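Local coordinates for single-stranded DNA-binding protein WHY3, chloroplastic (Arabidopsis thaliana, PDB 4KOQ) that binds single-stranded DNA in chloroplasts and nucleus, guarding the plastid genome against illegitimate recombination and repressing transcription of a kinesin gene, at residues A52-A55 with Q59-W62; V72-N77 with F89-F94; N77-G82 with A150-L155; E110-P113 with R118-N121. One frame throughout, in Å; residues are numbered along the deposited sequence.

Contact 1: residues A52-A55 with Q59-W62. With PO4 (phosphate ion), chain C.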
# COMPACT_ATOMS: atom_id res chain seq x y z
N ALA A 52 -14.34 -11.06 23.29
CA ALA A 52 -15.02 -12.06 24.13
C ALA A 52 -14.07 -12.71 25.11
O ALA A 52 -12.93 -13.07 24.77
CB ALA A 52 -15.64 -13.12 23.25
N PRO A 53 -14.54 -12.91 26.37
CA PRO A 53 -13.71 -13.52 27.40
C PRO A 53 -13.65 -15.04 27.20
O PRO A 53 -14.60 -15.58 26.63
CB PRO A 53 -14.44 -13.15 28.71
CG PRO A 53 -15.89 -13.04 28.31
CD PRO A 53 -15.87 -12.52 26.87
N ALA A 54 -12.58 -15.69 27.61
CA ALA A 54 -12.50 -17.15 27.46
C ALA A 54 -13.60 -17.79 28.32
O ALA A 54 -13.95 -17.25 29.35
CB ALA A 54 -11.12 -17.66 27.84
N ALA A 55 -14.19 -18.89 27.86
CA ALA A 55 -15.27 -19.56 28.59
C ALA A 55 -15.05 -21.06 28.73
O ALA A 55 -15.88 -21.75 29.30
CB ALA A 55 -16.59 -19.32 27.90
N GLN A 59 -12.65 -22.10 23.67
CA GLN A 59 -13.99 -21.55 23.58
C GLN A 59 -14.10 -20.18 24.25
O GLN A 59 -13.54 -19.92 25.30
CB GLN A 59 -14.99 -22.50 24.24
CG GLN A 59 -15.29 -23.74 23.40
CD GLN A 59 -16.16 -24.74 24.15
OE1 GLN A 59 -16.20 -24.73 25.39
NE2 GLN A 59 -16.85 -25.59 23.41
N TYR A 60 -14.87 -19.32 23.62
CA TYR A 60 -15.04 -18.00 24.15
C TYR A 60 -16.53 -17.72 24.23
O TYR A 60 -17.31 -18.18 23.40
CB TYR A 60 -14.33 -16.98 23.25
CG TYR A 60 -12.86 -17.27 23.08
CD1 TYR A 60 -12.41 -18.11 22.05
CD2 TYR A 60 -11.91 -16.74 23.94
CE1 TYR A 60 -11.07 -18.36 21.89
CE2 TYR A 60 -10.57 -16.98 23.76
CZ TYR A 60 -10.16 -17.80 22.74
OH TYR A 60 -8.83 -18.06 22.58
N ASP A 61 -16.90 -16.95 25.23
CA ASP A 61 -18.29 -16.64 25.47
C ASP A 61 -18.75 -15.42 24.67
O ASP A 61 -18.77 -14.30 25.17
CB ASP A 61 -18.47 -16.43 26.96
CG ASP A 61 -19.90 -16.34 27.36
OD1 ASP A 61 -20.78 -16.35 26.47
OD2 ASP A 61 -20.14 -16.22 28.57
N TRP A 62 -19.16 -15.67 23.43
CA TRP A 62 -19.61 -14.61 22.54
C TRP A 62 -20.94 -14.05 22.97
O TRP A 62 -21.33 -12.96 22.54
CB TRP A 62 -19.64 -15.12 21.11
CG TRP A 62 -18.25 -15.47 20.64
CD1 TRP A 62 -17.70 -16.72 20.57
CD2 TRP A 62 -17.23 -14.55 20.22
NE1 TRP A 62 -16.40 -16.63 20.13
CE2 TRP A 62 -16.09 -15.32 19.90
CE3 TRP A 62 -17.17 -13.16 20.10
CZ2 TRP A 62 -14.90 -14.73 19.47
CZ3 TRP A 62 -15.98 -12.58 19.67
CH2 TRP A 62 -14.88 -13.36 19.35
P PO4 C . -8.97 -20.71 25.12
O1 PO4 C . -8.42 -20.40 26.49
O2 PO4 C . -8.22 -19.90 24.10
O3 PO4 C . -8.77 -22.16 24.79
O4 PO4 C . -10.45 -20.38 25.12

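Contact 2: residues V72-N77 with F89-F94. With PO4 (phosphate ion), chain B.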
# COMPACT_ATOMS: atom_id res chain seq x y z
N VAL A 72 -12.64 5.74 10.97
CA VAL A 72 -11.48 6.07 10.15
C VAL A 72 -10.41 6.83 10.91
O VAL A 72 -9.22 6.51 10.81
CB VAL A 72 -11.98 6.84 8.91
CG1 VAL A 72 -10.89 7.56 8.23
CG2 VAL A 72 -12.70 5.87 7.97
N THR A 73 -10.79 7.87 11.66
CA THR A 73 -9.79 8.67 12.39
C THR A 73 -9.11 7.84 13.46
O THR A 73 -7.92 7.92 13.64
CB THR A 73 -10.43 9.92 13.04
OG1 THR A 73 -10.99 10.74 12.00
CG2 THR A 73 -9.41 10.74 13.81
N GLU A 74 -9.88 7.00 14.13
CA GLU A 74 -9.31 6.10 15.14
C GLU A 74 -8.35 5.07 14.58
O GLU A 74 -7.31 4.80 15.16
CB GLU A 74 -10.45 5.44 15.94
CG GLU A 74 -11.14 6.42 16.85
CD GLU A 74 -12.52 5.98 17.37
OE1 GLU A 74 -13.09 4.96 16.91
OE2 GLU A 74 -13.08 6.70 18.24
N ILE A 75 -8.67 4.53 13.40
CA ILE A 75 -7.75 3.72 12.66
C ILE A 75 -6.50 4.52 12.38
O ILE A 75 -5.40 4.02 12.52
CB ILE A 75 -8.37 3.21 11.35
CG1 ILE A 75 -9.55 2.29 11.67
CG2 ILE A 75 -7.28 2.53 10.53
CD1 ILE A 75 -10.61 2.16 10.58
N GLY A 76 -6.65 5.79 11.99
CA GLY A 76 -5.47 6.59 11.79
C GLY A 76 -4.59 6.73 13.03
O GLY A 76 -3.36 6.71 12.94
N ASN A 77 -5.21 6.83 14.19
CA ASN A 77 -4.44 6.86 15.41
C ASN A 77 -3.61 5.60 15.59
O ASN A 77 -2.45 5.66 15.95
CB ASN A 77 -5.36 6.99 16.59
CG ASN A 77 -4.70 7.66 17.75
OD1 ASN A 77 -3.48 7.52 17.98
ND2 ASN A 77 -5.46 8.47 18.43
N PHE A 89 -9.89 5.76 23.28
CA PHE A 89 -11.08 6.28 22.61
C PHE A 89 -12.31 6.11 23.47
O PHE A 89 -12.54 5.04 24.02
CB PHE A 89 -11.31 5.50 21.32
CG PHE A 89 -10.10 5.36 20.46
CD1 PHE A 89 -9.32 6.46 20.14
CD2 PHE A 89 -9.75 4.14 19.96
CE1 PHE A 89 -8.17 6.30 19.31
CE2 PHE A 89 -8.64 3.98 19.13
CZ PHE A 89 -7.86 5.07 18.80
N PHE A 90 -13.14 7.15 23.55
CA PHE A 90 -14.34 7.13 24.35
C PHE A 90 -15.58 7.29 23.48
O PHE A 90 -15.69 8.26 22.74
CB PHE A 90 -14.33 8.30 25.34
CG PHE A 90 -13.11 8.35 26.22
CD1 PHE A 90 -11.91 8.83 25.73
CD2 PHE A 90 -13.17 7.89 27.51
CE1 PHE A 90 -10.78 8.86 26.54
CE2 PHE A 90 -12.03 7.94 28.34
CZ PHE A 90 -10.85 8.41 27.84
N HIS A 91 -16.51 6.36 23.61
CA HIS A 91 -17.74 6.38 22.85
C HIS A 91 -18.94 6.27 23.77
O HIS A 91 -18.98 5.42 24.66
CB HIS A 91 -17.82 5.20 21.90
CG HIS A 91 -16.90 5.30 20.70
ND1 HIS A 91 -16.90 4.35 19.70
CD2 HIS A 91 -15.93 6.19 20.38
CE1 HIS A 91 -15.98 4.67 18.79
NE2 HIS A 91 -15.38 5.78 19.18
N ASP A 92 -19.94 7.10 23.49
CA ASP A 92 -21.27 6.96 24.07
C ASP A 92 -22.20 6.39 23.01
O ASP A 92 -22.51 7.07 22.04
CB ASP A 92 -21.79 8.32 24.53
CG ASP A 92 -23.20 8.24 25.14
OD1 ASP A 92 -23.88 7.21 24.96
OD2 ASP A 92 -23.61 9.23 25.78
N PRO A 93 -22.65 5.15 23.19
CA PRO A 93 -23.45 4.42 22.19
C PRO A 93 -24.87 4.97 22.05
O PRO A 93 -25.57 4.62 21.10
CB PRO A 93 -23.54 3.01 22.75
CG PRO A 93 -22.70 2.96 23.94
CD PRO A 93 -22.39 4.33 24.38
N PHE A 94 -25.29 5.81 22.99
CA PHE A 94 -26.64 6.36 22.95
C PHE A 94 -26.57 7.87 22.90
O PHE A 94 -27.47 8.54 23.38
CB PHE A 94 -27.45 5.91 24.18
CG PHE A 94 -27.48 4.43 24.40
CD1 PHE A 94 -28.24 3.61 23.58
CD2 PHE A 94 -26.77 3.86 25.43
CE1 PHE A 94 -28.27 2.23 23.79
CE2 PHE A 94 -26.78 2.49 25.65
CZ PHE A 94 -27.54 1.67 24.83
P PO4 B . -19.66 1.63 19.58
O1 PO4 B . -19.62 0.18 19.94
O2 PO4 B . -20.42 2.41 20.62
O3 PO4 B . -18.30 2.23 19.49
O4 PO4 B . -20.30 1.77 18.21

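Contact 3: residues N77-G82 with A150-L155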
# COMPACT_ATOMS: atom_id res chain seq x y z
N ASN A 77 -5.21 6.83 14.19
CA ASN A 77 -4.44 6.86 15.41
C ASN A 77 -3.61 5.60 15.59
O ASN A 77 -2.45 5.66 15.95
CB ASN A 77 -5.36 6.99 16.59
CG ASN A 77 -4.70 7.66 17.75
OD1 ASN A 77 -3.48 7.52 17.98
ND2 ASN A 77 -5.46 8.47 18.43
N LEU A 78 -4.24 4.46 15.36
CA LEU A 78 -3.59 3.16 15.55
C LEU A 78 -2.44 2.98 14.60
O LEU A 78 -1.42 2.42 14.96
CB LEU A 78 -4.58 2.02 15.40
CG LEU A 78 -5.60 1.96 16.53
CD1 LEU A 78 -6.55 0.82 16.32
CD2 LEU A 78 -4.85 1.78 17.82
N VAL A 79 -2.59 3.40 13.34
CA VAL A 79 -1.52 3.18 12.39
C VAL A 79 -0.37 4.18 12.57
O VAL A 79 0.67 4.04 11.94
CB VAL A 79 -1.96 3.22 10.86
CG1 VAL A 79 -2.93 2.11 10.54
CG2 VAL A 79 -2.49 4.56 10.49
N SER A 80 -0.53 5.17 13.42
CA SER A 80 0.55 6.14 13.64
C SER A 80 1.10 6.11 15.05
O SER A 80 1.83 7.01 15.43
CB SER A 80 0.09 7.57 13.33
OG SER A 80 -1.03 7.95 14.06
N LEU A 81 0.78 5.08 15.84
CA LEU A 81 1.27 5.06 17.21
C LEU A 81 2.79 4.91 17.27
O LEU A 81 3.34 4.03 16.65
CB LEU A 81 0.66 3.88 17.96
CG LEU A 81 -0.78 4.02 18.38
CD1 LEU A 81 -1.22 2.74 19.12
CD2 LEU A 81 -0.98 5.24 19.32
N GLY A 82 3.44 5.74 18.07
CA GLY A 82 4.84 5.53 18.40
C GLY A 82 5.00 4.29 19.28
O GLY A 82 4.03 3.82 19.86
N ALA A 150 -3.46 -4.36 7.29
CA ALA A 150 -4.87 -4.46 6.94
C ALA A 150 -5.57 -3.10 7.08
O ALA A 150 -6.43 -2.77 6.27
CB ALA A 150 -5.57 -5.50 7.83
N PHE A 151 -5.21 -2.34 8.12
CA PHE A 151 -5.82 -1.03 8.37
C PHE A 151 -5.42 -0.01 7.28
O PHE A 151 -6.27 0.76 6.76
CB PHE A 151 -5.40 -0.46 9.75
CG PHE A 151 -5.97 -1.18 10.96
CD1 PHE A 151 -6.84 -2.24 10.83
CD2 PHE A 151 -5.65 -0.75 12.23
CE1 PHE A 151 -7.36 -2.87 11.95
CE2 PHE A 151 -6.18 -1.40 13.35
CZ PHE A 151 -7.02 -2.43 13.20
N ASN A 152 -4.15 0.01 6.92
CA ASN A 152 -3.72 0.87 5.82
C ASN A 152 -4.38 0.48 4.50
O ASN A 152 -4.75 1.33 3.69
CB ASN A 152 -2.21 0.90 5.69
CG ASN A 152 -1.58 1.93 6.58
OD1 ASN A 152 -2.06 3.06 6.64
ND2 ASN A 152 -0.51 1.56 7.27
N PHE A 153 -4.53 -0.81 4.26
CA PHE A 153 -5.27 -1.29 3.11
C PHE A 153 -6.72 -0.78 3.08
O PHE A 153 -7.24 -0.35 2.04
CB PHE A 153 -5.26 -2.81 3.05
CG PHE A 153 -6.28 -3.39 2.14
CD1 PHE A 153 -6.01 -3.50 0.78
CD2 PHE A 153 -7.51 -3.81 2.60
CE1 PHE A 153 -6.94 -4.01 -0.08
CE2 PHE A 153 -8.45 -4.32 1.72
CZ PHE A 153 -8.17 -4.41 0.38
N VAL A 154 -7.39 -0.87 4.22
CA VAL A 154 -8.83 -0.69 4.22
C VAL A 154 -9.24 0.77 4.25
O VAL A 154 -10.34 1.11 3.82
CB VAL A 154 -9.48 -1.51 5.36
CG1 VAL A 154 -9.40 -0.79 6.67
CG2 VAL A 154 -10.90 -1.86 4.99
N LEU A 155 -8.37 1.64 4.74
CA LEU A 155 -8.75 3.03 4.90
C LEU A 155 -9.31 3.70 3.63
O LEU A 155 -10.35 4.34 3.69
CB LEU A 155 -7.59 3.83 5.48
CG LEU A 155 -7.44 3.91 7.01
CD1 LEU A 155 -6.08 4.50 7.37
CD2 LEU A 155 -8.50 4.72 7.66
O HOH W 1 1.43 3.00 9.15

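Contact 4: residues E110-P113 with R118-N121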
# COMPACT_ATOMS: atom_id res chain seq x y z
N GLU A 110 -2.26 0.08 24.41
CA GLU A 110 -1.04 0.39 25.14
C GLU A 110 0.11 -0.47 24.68
O GLU A 110 -0.08 -1.60 24.25
CB GLU A 110 -1.25 0.08 26.63
CG GLU A 110 -2.11 1.04 27.38
CD GLU A 110 -2.39 0.53 28.79
OE1 GLU A 110 -2.63 -0.69 28.94
OE2 GLU A 110 -2.37 1.34 29.74
N PRO A 111 1.33 0.05 24.81
CA PRO A 111 2.51 -0.73 24.48
C PRO A 111 2.72 -1.77 25.56
O PRO A 111 2.36 -1.50 26.70
CB PRO A 111 3.64 0.32 24.49
CG PRO A 111 3.14 1.41 25.37
CD PRO A 111 1.66 1.43 25.24
N LEU A 112 3.20 -2.95 25.21
CA LEU A 112 3.59 -3.92 26.23
C LEU A 112 4.98 -3.53 26.72
O LEU A 112 5.83 -3.14 25.92
CB LEU A 112 3.56 -5.36 25.70
CG LEU A 112 2.16 -5.90 25.41
CD1 LEU A 112 2.26 -7.20 24.64
CD2 LEU A 112 1.36 -6.08 26.67
N PRO A 113 5.20 -3.62 28.05
CA PRO A 113 6.29 -2.97 28.78
C PRO A 113 7.67 -3.43 28.33
O PRO A 113 8.66 -2.77 28.65
CB PRO A 113 6.04 -3.40 30.23
CG PRO A 113 5.36 -4.71 30.10
CD PRO A 113 4.47 -4.58 28.90
N ARG A 118 1.30 -5.07 21.83
CA ARG A 118 0.29 -4.11 22.29
C ARG A 118 -0.76 -4.79 23.17
O ARG A 118 -1.08 -5.96 23.02
CB ARG A 118 -0.41 -3.43 21.11
CG ARG A 118 0.52 -2.65 20.18
CD ARG A 118 0.75 -1.26 20.67
NE ARG A 118 1.71 -0.55 19.86
CZ ARG A 118 2.15 0.67 20.12
NH1 ARG A 118 1.74 1.31 21.19
NH2 ARG A 118 3.04 1.22 19.32
N PHE A 119 -1.33 -4.00 24.08
CA PHE A 119 -2.37 -4.49 24.98
C PHE A 119 -3.63 -3.75 24.60
O PHE A 119 -3.65 -2.54 24.71
CB PHE A 119 -1.92 -4.18 26.42
CG PHE A 119 -2.52 -5.06 27.48
CD1 PHE A 119 -2.73 -6.43 27.27
CD2 PHE A 119 -2.83 -4.53 28.72
CE1 PHE A 119 -3.27 -7.25 28.27
CE2 PHE A 119 -3.35 -5.35 29.73
CZ PHE A 119 -3.57 -6.71 29.50
N PHE A 120 -4.67 -4.46 24.16
CA PHE A 120 -5.94 -3.83 23.88
C PHE A 120 -6.89 -4.05 25.05
O PHE A 120 -7.03 -5.15 25.57
CB PHE A 120 -6.63 -4.47 22.67
CG PHE A 120 -6.07 -4.05 21.33
CD1 PHE A 120 -4.72 -3.99 21.10
CD2 PHE A 120 -6.94 -3.75 20.29
CE1 PHE A 120 -4.23 -3.62 19.83
CE2 PHE A 120 -6.44 -3.41 19.04
CZ PHE A 120 -5.11 -3.36 18.82
N ASN A 121 -7.64 -3.02 25.39
CA ASN A 121 -8.62 -3.18 26.46
C ASN A 121 -9.91 -2.52 26.06
O ASN A 121 -9.90 -1.36 25.69
CB ASN A 121 -8.05 -2.53 27.72
CG ASN A 121 -9.05 -2.45 28.85
OD1 ASN A 121 -9.20 -1.42 29.49
ND2 ASN A 121 -9.77 -3.53 29.08
O HOH W 2 -4.92 -1.37 27.28

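Contact 1: residues A52-A55 with Q59-W62
Ala-52 sets its methyl on the indole of Trp-62: CB lies 3.6 Å from the centroid of the six-membered ring of Trp-62, 15° off the ring normal, a CH-pi contact over the face. The same methyl also touches CB of Tyr-60. Further along, CD2 of Tyr-60 comes to 3.6 Å from CA of Ala-54, and CB of Ala-55 rests 3.6 Å from CB of Asp-61. Two backbone bonds hold these pieces in place. Asp-61 N donates to Pro-53 O at 3.0 Å, while Ala-55 N reaches Gln-59 O at 2.8 Å. They flank the non-hydrogen-bonded pair Ala-54 and Tyr-60 near the turn of the antiparallel hairpin formed by strands 39-56 and 59-70, just where the chain leaves strand geometry in an inverse gamma turn centred on Asp-61. With chi1 at -57°, the Tyr-60 ring swings beside its own backbone N, and one face receives O4 of a phosphate, probably from the crystallisation liquor. Its OH is hydrogen-bonded to Lys-17 O, within residues 17-22, which are probably required for single-stranded DNA binding, as in relatives. Asp-61 OD1 is hydrogen-bonded to Ser-63 OG.

Contact 2: residues V72-N77 with F89-F94
Glu-74 reaches from helix 72-79 across the ring of Phe-89 to the imidazole of His-91. Its CB touches the rim of the Phe-89 ring at CZ and CE2. The next carbon, CG, sits over the middle of that ring, 3.7 Å from the centroid of Phe-89 and 9° off its normal, a CH-pi contact. Beyond CG the chain runs extended (chi2 163°), which carries the carboxylate past the phenyl group. There OE2 of Glu-74 accepts the hydrogen bond from His-91 NE2 at 2.6 Å through its syn lone pair, with carboxylate and imidazole nearly coplanar. OE1 is held from the helix start by Ser-71 N. His-91 ND1 donates almost straight to O3 of a phosphate, probably from the crystallisation liquor, at 2.5 Å, so both edges of the imidazole are gripped; Phe-68 stacks on the ring. Asn-77 ND2 lies 3.6 Å from CE1 at the edge of Phe-89. With an alanine in place of Glu-74, His-91 NE2 would probably lack its acceptor and the Phe-89 face the CG that covers it. The arrangement is a His-carboxylate hydrogen bond, joining helix 72-79 to strand 87-91 beside a phosphate that Ser-69 and Lys-105 also hold.

Contact 3: residues N77-G82 with A150-L155
Val-79 and Leu-78 of helix 72-79 press on Phe-151 of helix 141-158, and here the contact is tight. The CG1 methyl of Val-79 meets CB of Phe-151 at 3.7 Å and lies at the edge of the ring, near its plane. One turn of the side chain explains the choice of methyl: chi1 of -64° puts CG1 opposite the carbonyl carbon of Val-79, whence it faces the neighbouring helix. Leu-78 adds a second touch at the outer part of the ring, with its CD1 3.7 Å from CE2 of Phe-151. The buried phenyl group is thus met at both its root and its rim, while Ile-75, a turn earlier on the same helix, also packs on it.

Toward Asn-152 the fit is looser. The methyls of Val-79 stay 4.1 Å or more from the amide, and CG1 of Val-79 lies 4.1 Å from both OD1 and ND2 of Asn-152. A water bridges the rest, donating to Val-79 O at 3.1 Å and accepting from Asn-152 ND2 at 3.1 Å. Ser-149 of the second subunit packs on Asn-152, placing this margin beside the tetramer interface. Between the two helices the direct contact is therefore apolar and depends on shape, and the polar linkage along its margin, from the carbonyl of Val-79 to an amide N-H, is indirect and passes through solvent.

Contact 4: residues E110-P113 with R118-N121
Glu-110 and Phe-119 form an antiparallel hydrogen-bonded pair, Glu-110 N donating to Phe-119 O at 3.0 Å and Phe-119 N returning to Glu-110 O at 2.7 Å; the next pair, Pro-111 and Arg-118, is non-hydrogen-bonded. Side chains of the first pair share a face of the sheet. Glu-110 and Phe-119 run side by side in the same direction, with carboxylate and ring only 11° from coplanar, and OE1 of Glu-110 comes to the edge of the phenyl group, 3.9 Å from CD2 of Phe-119. A water lies within bonding distance of both that OE1 and Phe-119 O, while OE2 of Glu-110 is salt-bridged to Lys-108.

Leu-112 crosses Phe-119 at about a right angle. Its CD2 touches CB of Phe-119 at 3.8 Å, and CD1 lies over the backbone at Arg-118 N, 3.7 Å away. A serine in place of Leu-112 has neither methyl, and would probably leave the root of Phe-119 and the backbone at Arg-118 less well covered.

Arg-118 leaves from the other face. A bend at chi2 (-86°) brings its chain back past Glu-110 O, and NH1 ends 3.9 Å from CB of Pro-111. The guanidinium is bound to carbonyls of the loop between helix 72-79 and strand 87-91, NH2 to Gly-82 O and NH1 to Glu-85 O. Altogether this is the turn end of a beta hairpin, strands 103-111 and 117-126, the middle pair of the second four-stranded antiparallel sheet of the Whirly domain.

From the N terminus, contact 1 comes first, closing the short turn between strands 39-56 and 59-70 in the first sheet. Strand 59-70 then leads into helix 72-79, where contact 2 ties the helix forward to strand 87-91, the edge of the second sheet within this chain. Contact 3 starts on the same helix, sharing Asn-77, and reaches far ahead to helix 141-158, so contacts 2 and 3 cross along the chain; Ile-75 against Phe-151 joins them in space. Contact 4, a hairpin turn in the second sheet, falls within the long span of contact 3 and meets it where Arg-118 approaches Gly-82. Contact 1 stands apart, its centre about 20 Å from that of contact 4.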